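Local coordinates for polysaccharide biosynthesis protein CapD (Bacillus thuringiensis HD-771, PDB 6BWC) that probably carries out an early NADP-dependent step on UDP-N-acetylglucosamine in the biosynthesis of CMP-pseudaminic acid, a sugar linked to flagellin glycosylation, at residues Leu149-Glu154 / Ile293-Lys298; Thr163-Arg168 / Gly223-Ile228; Lys192-Asp197 / Lys259-Gly264. The protein carries 2 engineered substitutions. All blocks are in the same frame, centred on the assembly; numbering follows the deposited sequence.

Contact 1: residues Leu149-Glu154 / Ile293-Lys298; sequences LITSAE and IPSPLK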
loop_
_atom_site.group_PDB
_atom_site.type_symbol
_atom_site.label_atom_id
_atom_site.label_comp_id
_atom_site.label_asym_id
_atom_site.label_seq_id
_atom_site.Cartn_x
_atom_site.Cartn_y
_atom_site.Cartn_z
ATOM N N LEU C 149 6.883 -0.440 -21.639
ATOM C CA LEU C 149 5.861 0.400 -20.989
ATOM C C LEU C 149 5.544 1.667 -21.799
ATOM O O LEU C 149 4.401 2.071 -21.941
ATOM C CB LEU C 149 6.334 0.854 -19.620
ATOM C CG LEU C 149 5.991 0.093 -18.364
ATOM C CD1 LEU C 149 5.658 -1.367 -18.590
ATOM C CD2 LEU C 149 7.177 0.241 -17.422
ATOM N N ILE C 150 6.577 2.295 -22.318
ATOM C CA ILE C 150 6.423 3.516 -23.098
ATOM C C ILE C 150 5.583 3.308 -24.359
ATOM O O ILE C 150 4.677 4.092 -24.605
ATOM C CB ILE C 150 7.814 4.135 -23.412
ATOM C CG1 ILE C 150 8.439 4.691 -22.107
ATOM C CG2 ILE C 150 7.728 5.211 -24.502
ATOM C CD1 ILE C 150 7.788 5.966 -21.563
ATOM N N THR C 151 5.875 2.264 -25.132
ATOM C CA THR C 151 5.107 1.973 -26.352
ATOM C C THR C 151 3.650 1.624 -26.066
ATOM O O THR C 151 2.753 2.083 -26.781
ATOM C CB THR C 151 5.687 0.784 -27.139
ATOM O OG1 THR C 151 7.118 0.776 -27.057
ATOM C CG2 THR C 151 5.266 0.866 -28.587
ATOM N N SER C 152 3.438 0.806 -25.033
ATOM C CA SER C 152 2.088 0.466 -24.549
ATOM C C SER C 152 1.217 1.663 -24.115
ATOM O O SER C 152 0.052 1.767 -24.486
ATOM C CB SER C 152 2.172 -0.502 -23.387
ATOM O OG SER C 152 0.887 -1.034 -23.144
ATOM N N ALA C 153 1.792 2.550 -23.312
ATOM C CA ALA C 153 1.158 3.815 -22.979
ATOM C C ALA C 153 0.571 4.493 -24.219
ATOM O O ALA C 153 -0.603 4.864 -24.217
ATOM C CB ALA C 153 2.154 4.732 -22.305
ATOM N N GLU C 154 1.388 4.613 -25.270
ATOM C CA GLU C 154 1.039 5.311 -26.508
ATOM C C GLU C 154 -0.084 4.601 -27.224
ATOM O O GLU C 154 -1.088 5.221 -27.547
ATOM C CB GLU C 154 2.270 5.408 -27.427
ATOM C CG GLU C 154 2.108 6.200 -28.720
ATOM C CD GLU C 154 1.761 7.664 -28.505
ATOM O OE1 GLU C 154 2.143 8.240 -27.456
ATOM O OE2 GLU C 154 1.093 8.246 -29.390
ATOM N N ILE C 293 13.049 4.220 -35.195
ATOM C CA ILE C 293 12.271 2.986 -35.203
ATOM C C ILE C 293 10.854 3.387 -34.836
ATOM O O ILE C 293 10.654 4.033 -33.821
ATOM C CB ILE C 293 12.785 1.939 -34.185
ATOM C CG1 ILE C 293 14.312 1.761 -34.286
ATOM C CG2 ILE C 293 12.090 0.595 -34.397
ATOM C CD1 ILE C 293 14.881 0.753 -33.294
ATOM N N PRO C 294 9.862 3.028 -35.659
ATOM C CA PRO C 294 8.477 3.250 -35.250
ATOM C C PRO C 294 7.934 2.250 -34.194
ATOM O O PRO C 294 8.640 1.333 -33.739
ATOM C CB PRO C 294 7.715 3.090 -36.574
ATOM C CG PRO C 294 8.538 2.113 -37.325
ATOM C CD PRO C 294 9.930 2.599 -37.065
ATOM N N SER C 295 6.666 2.438 -33.839
ATOM C CA SER C 295 5.990 1.614 -32.851
ATOM C C SER C 295 5.767 0.188 -33.349
ATOM O O SER C 295 5.129 -0.001 -34.384
ATOM C CB SER C 295 4.646 2.235 -32.509
ATOM O OG SER C 295 4.084 1.616 -31.378
ATOM N N PRO C 296 6.276 -0.820 -32.607
ATOM C CA PRO C 296 5.983 -2.203 -32.969
ATOM C C PRO C 296 4.533 -2.650 -32.779
ATOM O O PRO C 296 4.208 -3.722 -33.242
ATOM C CB PRO C 296 6.891 -3.029 -32.035
ATOM C CG PRO C 296 7.871 -2.088 -31.456
ATOM C CD PRO C 296 7.203 -0.748 -31.457
ATOM N N LEU C 297 3.686 -1.869 -32.103
ATOM C CA LEU C 297 2.324 -2.298 -31.739
ATOM C C LEU C 297 1.252 -1.897 -32.755
ATOM O O LEU C 297 0.284 -2.642 -32.952
ATOM C CB LEU C 297 1.949 -1.771 -30.341
ATOM C CG LEU C 297 2.782 -2.306 -29.158
ATOM C CD1 LEU C 297 2.354 -1.641 -27.851
ATOM C CD2 LEU C 297 2.692 -3.827 -29.058
ATOM N N LYS C 298 1.415 -0.734 -33.390
ATOM C CA LYS C 298 0.506 -0.305 -34.475
ATOM C C LYS C 298 1.137 -0.516 -35.870
ATOM O O LYS C 298 0.439 -0.564 -36.886
ATOM C CB LYS C 298 0.075 1.152 -34.276
ATOM C CG LYS C 298 1.231 2.140 -34.153
ATOM C CD LYS C 298 0.911 3.485 -34.790
ATOM C CE LYS C 298 1.099 3.450 -36.308
ATOM N NZ LYS C 298 0.726 4.749 -36.939
#

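Contact 2: residues Thr163-Arg168 / Gly223-Ile228; sequences TFTSVR and GGETFI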
loop_
_atom_site.group_PDB
_atom_site.type_symbol
_atom_site.label_atom_id
_atom_site.label_comp_id
_atom_site.label_asym_id
_atom_site.label_seq_id
_atom_site.Cartn_x
_atom_site.Cartn_y
_atom_site.Cartn_z
ATOM N N THR C 163 1.760 12.354 -25.412
ATOM C CA THR C 163 2.573 11.607 -26.352
ATOM C C THR C 163 3.717 10.902 -25.600
ATOM O O THR C 163 4.214 11.447 -24.628
ATOM C CB THR C 163 3.051 12.590 -27.433
ATOM O OG1 THR C 163 2.450 12.218 -28.671
ATOM C CG2 THR C 163 4.592 12.644 -27.577
ATOM N N PHE C 164 4.139 9.714 -26.029
ATOM C CA PHE C 164 5.295 9.053 -25.401
ATOM C C PHE C 164 6.344 8.616 -26.415
ATOM O O PHE C 164 6.009 8.087 -27.465
ATOM C CB PHE C 164 4.841 7.843 -24.614
ATOM C CG PHE C 164 3.844 8.159 -23.535
ATOM C CD1 PHE C 164 4.275 8.550 -22.273
ATOM C CD2 PHE C 164 2.469 8.052 -23.783
ATOM C CE1 PHE C 164 3.354 8.834 -21.274
ATOM C CE2 PHE C 164 1.545 8.330 -22.801
ATOM C CZ PHE C 164 1.985 8.717 -21.543
ATOM N N THR C 165 7.617 8.837 -26.106
ATOM C CA THR C 165 8.696 8.514 -27.027
ATOM C C THR C 165 9.927 8.075 -26.269
ATOM O O THR C 165 10.203 8.578 -25.184
ATOM C CB THR C 165 9.127 9.742 -27.855
ATOM O OG1 THR C 165 8.004 10.593 -28.111
ATOM C CG2 THR C 165 9.738 9.311 -29.156
ATOM N N SER C 166 10.696 7.181 -26.880
ATOM C CA SER C 166 11.976 6.774 -26.346
ATOM C C SER C 166 13.138 7.265 -27.216
ATOM O O SER C 166 13.068 7.316 -28.436
ATOM C CB SER C 166 12.007 5.258 -26.211
ATOM O OG SER C 166 11.244 4.866 -25.089
ATOM N N VAL C 167 14.211 7.640 -26.552
ATOM C CA VAL C 167 15.482 7.967 -27.176
ATOM C C VAL C 167 16.353 6.770 -26.768
ATOM O O VAL C 167 15.862 5.933 -26.015
ATOM C CB VAL C 167 15.900 9.362 -26.663
ATOM C CG1 VAL C 167 17.304 9.417 -26.136
ATOM C CG2 VAL C 167 15.679 10.390 -27.744
ATOM N N ARG C 168 17.582 6.612 -27.266
ATOM C CA ARG C 168 18.374 5.411 -26.917
ATOM C C ARG C 168 19.861 5.670 -27.060
ATOM O O ARG C 168 20.389 5.821 -28.162
ATOM C CB ARG C 168 17.926 4.219 -27.779
ATOM C CG ARG C 168 18.150 2.815 -27.208
ATOM C CD ARG C 168 17.875 1.747 -28.286
ATOM N NE ARG C 168 16.535 1.130 -28.246
ATOM C CZ ARG C 168 16.058 0.236 -29.129
ATOM N NH1 ARG C 168 16.775 -0.171 -30.168
ATOM N NH2 ARG C 168 14.849 -0.277 -28.982
ATOM N N GLY C 223 5.050 10.078 -31.516
ATOM C CA GLY C 223 4.691 9.285 -30.332
ATOM C C GLY C 223 4.765 7.799 -30.583
ATOM O O GLY C 223 4.180 7.304 -31.532
ATOM N N GLY C 224 5.489 7.095 -29.720
ATOM C CA GLY C 224 5.706 5.663 -29.842
ATOM C C GLY C 224 6.966 5.297 -30.607
ATOM O O GLY C 224 7.271 4.103 -30.764
ATOM N N GLU C 225 7.703 6.302 -31.082
ATOM C CA GLU C 225 8.924 6.052 -31.852
ATOM C C GLU C 225 10.104 5.949 -30.927
ATOM O O GLU C 225 9.983 6.206 -29.717
ATOM C CB GLU C 225 9.162 7.080 -32.957
ATOM C CG GLU C 225 9.063 8.537 -32.581
ATOM C CD GLU C 225 8.179 9.300 -33.543
ATOM O OE1 GLU C 225 7.214 9.932 -33.066
ATOM O OE2 GLU C 225 8.420 9.245 -34.780
ATOM N N THR C 226 11.227 5.512 -31.500
ATOM C CA THR C 226 12.492 5.371 -30.779
ATOM C C THR C 226 13.611 5.987 -31.619
ATOM O O THR C 226 13.912 5.489 -32.686
ATOM C CB THR C 226 12.775 3.881 -30.437
ATOM O OG1 THR C 226 11.730 3.380 -29.588
ATOM C CG2 THR C 226 14.131 3.709 -29.725
ATOM N N PHE C 227 14.209 7.071 -31.142
ATOM C CA PHE C 227 15.348 7.692 -31.834
ATOM C C PHE C 227 16.724 7.136 -31.374
ATOM O O PHE C 227 16.999 7.076 -30.177
ATOM C CB PHE C 227 15.321 9.202 -31.609
ATOM C CG PHE C 227 14.110 9.887 -32.173
ATOM C CD1 PHE C 227 12.949 9.989 -31.445
ATOM C CD2 PHE C 227 14.147 10.458 -33.428
ATOM C CE1 PHE C 227 11.842 10.645 -31.967
ATOM C CE2 PHE C 227 13.042 11.093 -33.964
ATOM C CZ PHE C 227 11.885 11.191 -33.228
ATOM N N ILE C 228 17.578 6.736 -32.320
ATOM C CA ILE C 228 18.968 6.338 -32.014
ATOM C C ILE C 228 19.954 7.057 -32.937
ATOM O O ILE C 228 19.742 7.182 -34.136
ATOM C CB ILE C 228 19.239 4.822 -32.155
ATOM C CG1 ILE C 228 18.096 3.991 -31.584
ATOM C CG2 ILE C 228 20.578 4.450 -31.508
ATOM C CD1 ILE C 228 17.081 3.580 -32.623
#

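Contact 3: residues Lys192-Asp197 / Lys259-Gly264; sequences KITVTD and KIEEIG. With UD1 (uridine-diphosphate-N-acetylglucosamine), chain O.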
loop_
_atom_site.group_PDB
_atom_site.type_symbol
_atom_site.label_atom_id
_atom_site.label_comp_id
_atom_site.label_asym_id
_atom_site.label_seq_id
_atom_site.Cartn_x
_atom_site.Cartn_y
_atom_site.Cartn_z
ATOM N N LYS C 192 47.532 2.939 -11.227
ATOM C CA LYS C 192 47.206 1.666 -11.864
ATOM C C LYS C 192 45.732 1.664 -12.216
ATOM O O LYS C 192 44.916 2.066 -11.394
ATOM C CB LYS C 192 47.520 0.472 -10.951
ATOM C CG LYS C 192 46.910 0.495 -9.542
ATOM C CD LYS C 192 46.606 -0.915 -9.024
ATOM C CE LYS C 192 47.874 -1.722 -8.726
ATOM N NZ LYS C 192 47.591 -3.185 -8.629
ATOM N N ILE C 193 45.376 1.235 -13.423
ATOM C CA ILE C 193 43.946 1.125 -13.776
ATOM C C ILE C 193 43.444 -0.312 -13.596
ATOM O O ILE C 193 44.227 -1.271 -13.554
ATOM C CB ILE C 193 43.593 1.665 -15.200
ATOM C CG1 ILE C 193 44.502 1.067 -16.290
ATOM C CG2 ILE C 193 43.654 3.191 -15.225
ATOM C CD1 ILE C 193 43.928 1.190 -17.682
ATOM N N THR C 194 42.123 -0.425 -13.485
ATOM C CA THR C 194 41.411 -1.697 -13.416
ATOM C C THR C 194 40.721 -1.974 -14.750
ATOM O O THR C 194 39.778 -1.283 -15.136
ATOM C CB THR C 194 40.365 -1.670 -12.298
ATOM O OG1 THR C 194 41.024 -1.796 -11.034
ATOM C CG2 THR C 194 39.375 -2.807 -12.437
ATOM N N VAL C 195 41.164 -3.026 -15.422
ATOM C CA VAL C 195 40.716 -3.343 -16.766
ATOM C C VAL C 195 39.840 -4.593 -16.703
ATOM O O VAL C 195 40.257 -5.624 -16.195
ATOM C CB VAL C 195 41.954 -3.469 -17.675
ATOM C CG1 VAL C 195 41.854 -4.624 -18.661
ATOM C CG2 VAL C 195 42.207 -2.130 -18.374
ATOM N N THR C 196 38.610 -4.485 -17.185
ATOM C CA THR C 196 37.693 -5.625 -17.237
ATOM C C THR C 196 38.201 -6.593 -18.315
ATOM O O THR C 196 38.652 -7.694 -18.006
ATOM C CB THR C 196 36.224 -5.189 -17.530
ATOM O OG1 THR C 196 36.179 -4.316 -18.683
ATOM C CG2 THR C 196 35.577 -4.479 -16.293
ATOM N N ASP C 197 38.180 -6.166 -19.572
ATOM C CA ASP C 197 38.502 -7.047 -20.684
ATOM C C ASP C 197 38.722 -6.155 -21.905
ATOM O O ASP C 197 37.770 -5.591 -22.440
ATOM C CB ASP C 197 37.336 -8.019 -20.868
ATOM C CG ASP C 197 37.510 -8.953 -22.034
ATOM O OD1 ASP C 197 38.147 -8.581 -23.044
ATOM O OD2 ASP C 197 36.954 -10.072 -21.939
ATOM N N LYS C 259 50.491 0.614 -13.564
ATOM C CA LYS C 259 50.019 -0.780 -13.717
ATOM C C LYS C 259 48.647 -0.947 -14.363
ATOM O O LYS C 259 47.788 -0.073 -14.277
ATOM C CB LYS C 259 50.063 -1.540 -12.385
ATOM C CG LYS C 259 51.459 -2.044 -12.060
ATOM C CD LYS C 259 51.763 -2.080 -10.565
ATOM C CE LYS C 259 53.138 -1.479 -10.276
ATOM N NZ LYS C 259 53.607 -1.782 -8.893
ATOM N N ILE C 260 48.471 -2.100 -15.006
ATOM C CA ILE C 260 47.237 -2.460 -15.682
ATOM C C ILE C 260 46.773 -3.819 -15.138
ATOM O O ILE C 260 47.294 -4.849 -15.557
ATOM C CB ILE C 260 47.464 -2.505 -17.219
ATOM C CG1 ILE C 260 47.892 -1.115 -17.735
ATOM C CG2 ILE C 260 46.218 -3.022 -17.947
ATOM C CD1 ILE C 260 48.413 -1.088 -19.159
ATOM N N GLU C 261 45.816 -3.836 -14.202
ATOM C CA GLU C 261 45.348 -5.116 -13.606
ATOM C C GLU C 261 44.046 -5.666 -14.238
ATOM O O GLU C 261 43.036 -4.964 -14.324
ATOM C CB GLU C 261 45.245 -5.011 -12.073
ATOM C CG GLU C 261 43.855 -4.908 -11.454
ATOM C CD GLU C 261 43.942 -4.999 -9.957
ATOM O OE1 GLU C 261 44.096 -3.951 -9.316
ATOM O OE2 GLU C 261 43.923 -6.118 -9.415
ATOM N N GLU C 262 44.084 -6.922 -14.679
ATOM C CA GLU C 262 42.936 -7.557 -15.314
ATOM C C GLU C 262 41.995 -7.963 -14.186
ATOM O O GLU C 262 42.344 -8.779 -13.330
ATOM C CB GLU C 262 43.341 -8.790 -16.154
ATOM C CG GLU C 262 42.576 -8.996 -17.468
ATOM C CD GLU C 262 43.448 -8.744 -18.687
ATOM O OE1 GLU C 262 43.586 -9.670 -19.516
ATOM O OE2 GLU C 262 44.022 -7.635 -18.798
ATOM N N ILE C 263 40.815 -7.353 -14.178
ATOM C CA ILE C 263 39.740 -7.675 -13.243
ATOM C C ILE C 263 38.849 -8.770 -13.839
ATOM O O ILE C 263 38.262 -9.530 -13.092
ATOM C CB ILE C 263 38.922 -6.384 -12.869
ATOM C CG1 ILE C 263 39.122 -6.017 -11.399
ATOM C CG2 ILE C 263 37.427 -6.501 -13.208
ATOM C CD1 ILE C 263 37.962 -5.272 -10.768
ATOM N N GLY C 264 38.736 -8.837 -15.170
ATOM C CA GLY C 264 37.700 -9.644 -15.830
ATOM C C GLY C 264 36.313 -8.982 -15.805
ATOM O O GLY C 264 36.068 -8.021 -15.076
HETATM C "C1'" UD1 O . 27.208 2.746 -19.690
HETATM C "C2'" UD1 O . 25.985 3.125 -18.873
HETATM C "C3'" UD1 O . 24.808 2.194 -19.154
HETATM C "C4'" UD1 O . 24.560 2.021 -20.651
HETATM C "C5'" UD1 O . 25.862 1.875 -21.462
HETATM C "C6'" UD1 O . 25.571 2.065 -22.956
HETATM C "C7'" UD1 O . 26.883 4.108 -16.801
HETATM C "C8'" UD1 O . 27.364 3.803 -15.397
HETATM N "N2'" UD1 O . 26.293 3.101 -17.454
HETATM O "O1'" UD1 O . 27.572 1.402 -19.415
HETATM O "O3'" UD1 O . 23.638 2.716 -18.494
HETATM O "O4'" UD1 O . 23.738 0.894 -20.894
HETATM O "O5'" UD1 O . 26.879 2.812 -21.048
HETATM O "O6'" UD1 O . 26.353 1.180 -23.764
HETATM O "O7'" UD1 O . 27.095 5.212 -17.300
HETATM N N1 UD1 O . 35.502 -0.935 -17.356
HETATM C C2 UD1 O . 36.830 -1.230 -16.924
HETATM N N3 UD1 O . 37.166 -1.052 -15.637
HETATM C C4 UD1 O . 36.277 -0.599 -14.729
HETATM C C5 UD1 O . 34.995 -0.288 -15.106
HETATM C C6 UD1 O . 34.628 -0.447 -16.434
HETATM O O2 UD1 O . 37.689 -1.670 -17.710
HETATM O O4 UD1 O . 36.596 -0.428 -13.542
HETATM C C1B UD1 O . 35.084 -1.141 -18.759
HETATM C C2B UD1 O . 33.755 -1.875 -18.950
HETATM O "O2'" UD1 O . 33.918 -3.287 -18.982
HETATM C C3B UD1 O . 33.197 -1.300 -20.236
HETATM C C4B UD1 O . 33.764 0.104 -20.232
HETATM O O4B UD1 O . 34.876 0.123 -19.338
HETATM O O3B UD1 O . 33.645 -1.948 -21.432
HETATM C C5B UD1 O . 32.759 1.159 -19.799
HETATM O O5B UD1 O . 32.283 1.001 -18.453
HETATM P PA UD1 O . 31.296 2.163 -17.947
HETATM O O1A UD1 O . 31.072 2.132 -16.455
HETATM O O2A UD1 O . 31.676 3.516 -18.558
HETATM O O3A UD1 O . 29.922 1.981 -18.775
HETATM P PB UD1 O . 29.072 0.737 -19.368
HETATM O O1B UD1 O . 28.969 -0.358 -18.325
HETATM O O2B UD1 O . 29.463 0.309 -20.778
#

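Contact 1: residues Leu149-Glu154 / Ile293-Lys298
Thr151 projects from helix 138-156 toward the loop 293-298, and its methyl group does most of the touching. CG2 stands anti to the backbone N of Thr151 and faces the loop. Ser295 turns its hydroxyl back toward the helix, with OG anti to its own backbone N (chi1 -169°). Ser295 OG lies 3.1 Å from Thr151 CG2, a methyl-to-hydroxyl contact. The ring of Pro296 crosses the Thr151 side chain at about a right angle. It touches through one corner, Pro296 CD at 3.8 Å from Thr151 CG2. Thr151 OG1 is engaged within the helix, hydrogen-bonded to the carbonyl of Glu147. The helix is the crossover connection between the parallel strands 123-129 and 163-169 of the Rossmann sheet. Ile150 and Ala153 pack on the sheet side, against Phe164 and helix 98-118, whereas Thr151 meets the loop that follows strand 290-293. Leu297 reaches in from further along this loop. Its CD1 lies against the helix backbone, 3.9 Å from Thr151 O and also 3.9 Å from Ser152 N. The same methyl comes within 3.9 Å of Thr151 CG2. Ser152 directs its CB away from the loop. Tyr96 of a second subunit packs on both Ser152 and Leu297, which places this surface contact beside a subunit boundary.

Contact 2: residues Thr163-Arg168 / Gly223-Ile228
Arg168 sets CG anti to its backbone N (chi1 -154°) and bends at chi3 (-97°), which turns NE back along the Thr226 side of the sheet. Thr226 CG2 then lies 3.6 Å above the plane of the Arg168 guanidinium, offset toward its rim. Ile228 runs beside Arg168, with CG1 3.8 Å from Arg168 CB. On the other face, Thr165 CG2 meets the edge of the Phe227 ring at CE1, 3.8 Å away. Glu225 lies side by side with Thr165, its CG 3.6 Å from that methyl. Strands 163-169 and 226-229 are parallel neighbours in the Rossmann-type sheet. The N and O of Ser166 both bond to the neighbouring segment: N donates to Glu225 O (3.1 Å), and O accepts from Phe227 N (2.9 Å). Before strand 226-229 begins, Gly223 and Gly224 take backbone angles that would jam a CB against the preceding carbonyl. Glu225 OE1 bends back to accept from Gly223 N (2.7 Å). The buried guanidinium of Arg168 is satisfied by two carboxylates and a backbone carbonyl. Glu147 and Glu280 form salt bridges to NH2; together with the bond from NH1 to Leu275 O, they probably limit how the group can turn.

Contact 3: residues Lys192-Asp197 / Lys259-Gly264
Thr194 and Glu261 pair in a parallel sheet of just two strands, and the other edge of strand 192-195 and the residue after it bind the uracil of UDP-N-acetylglucosamine. The base lies alongside the backbone much as a further strand would. Its N3 donates to Thr194 O at 2.7 Å, and Thr196 N donates to its O2 at 3.0 Å; both bonds are nearly straight, at 165°. Thr196 OG1 sits between the backbone N and the carbonyl carbon (chi1 50°). There it comes near both the uracil O2 and the ribose O2'; which of them takes its proton is not settled. Toward strand 259-262 the peptides alternate regularly. Val195 N donates to Glu261 O at 2.9 Å, and Ile263 N to Val195 O at 2.7 Å. Side chains divide between two faces. Ile193, Val195 and Ile260 pack toward helices 179-190 and 236-251; the Val195 and Ile260 side chains cross at a slant, CG2 to CG2 4.1 Å. On the other face Thr194 CG2 meets the end of Ile263 at CD1, and Arg53 of a third subunit packs against both residues. Further along this face, Lys192 NZ and Glu261 OE1 form a long salt bridge of 3.6 Å. A carbonyl facing N3 and an amide facing O2 match the donor and acceptor of uracil. Cytosine has no N3-H to offer Thr194 O, so the pattern is consistent with preference for uracil over cytosine in the nucleotide.

How the contacts relate
Three loops close along the chain. Contact 1 opens first, on helix 138-156, and closes last, after strand 290-293, so contacts 2 and 3 both nest within it. Contact 2 opens on strand 163-169, the next element after that helix. Contact 3 opens at strand 192-195 before contact 2 closes at strand 226-229, and closes at strand 259-262; the two loops therefore cross. Contacts 1 and 2 touch: Glu154 OE1 reaches Phe164 N, and Ile293 O reaches Thr226 N. Together they tie helix 138-156, strands 163-169 and 226-229, and the loop after strand 290-293. Contact 3 lies on the opposite side of the chain's centre, about 37 Å from contact 2 between centres, where uracil binds.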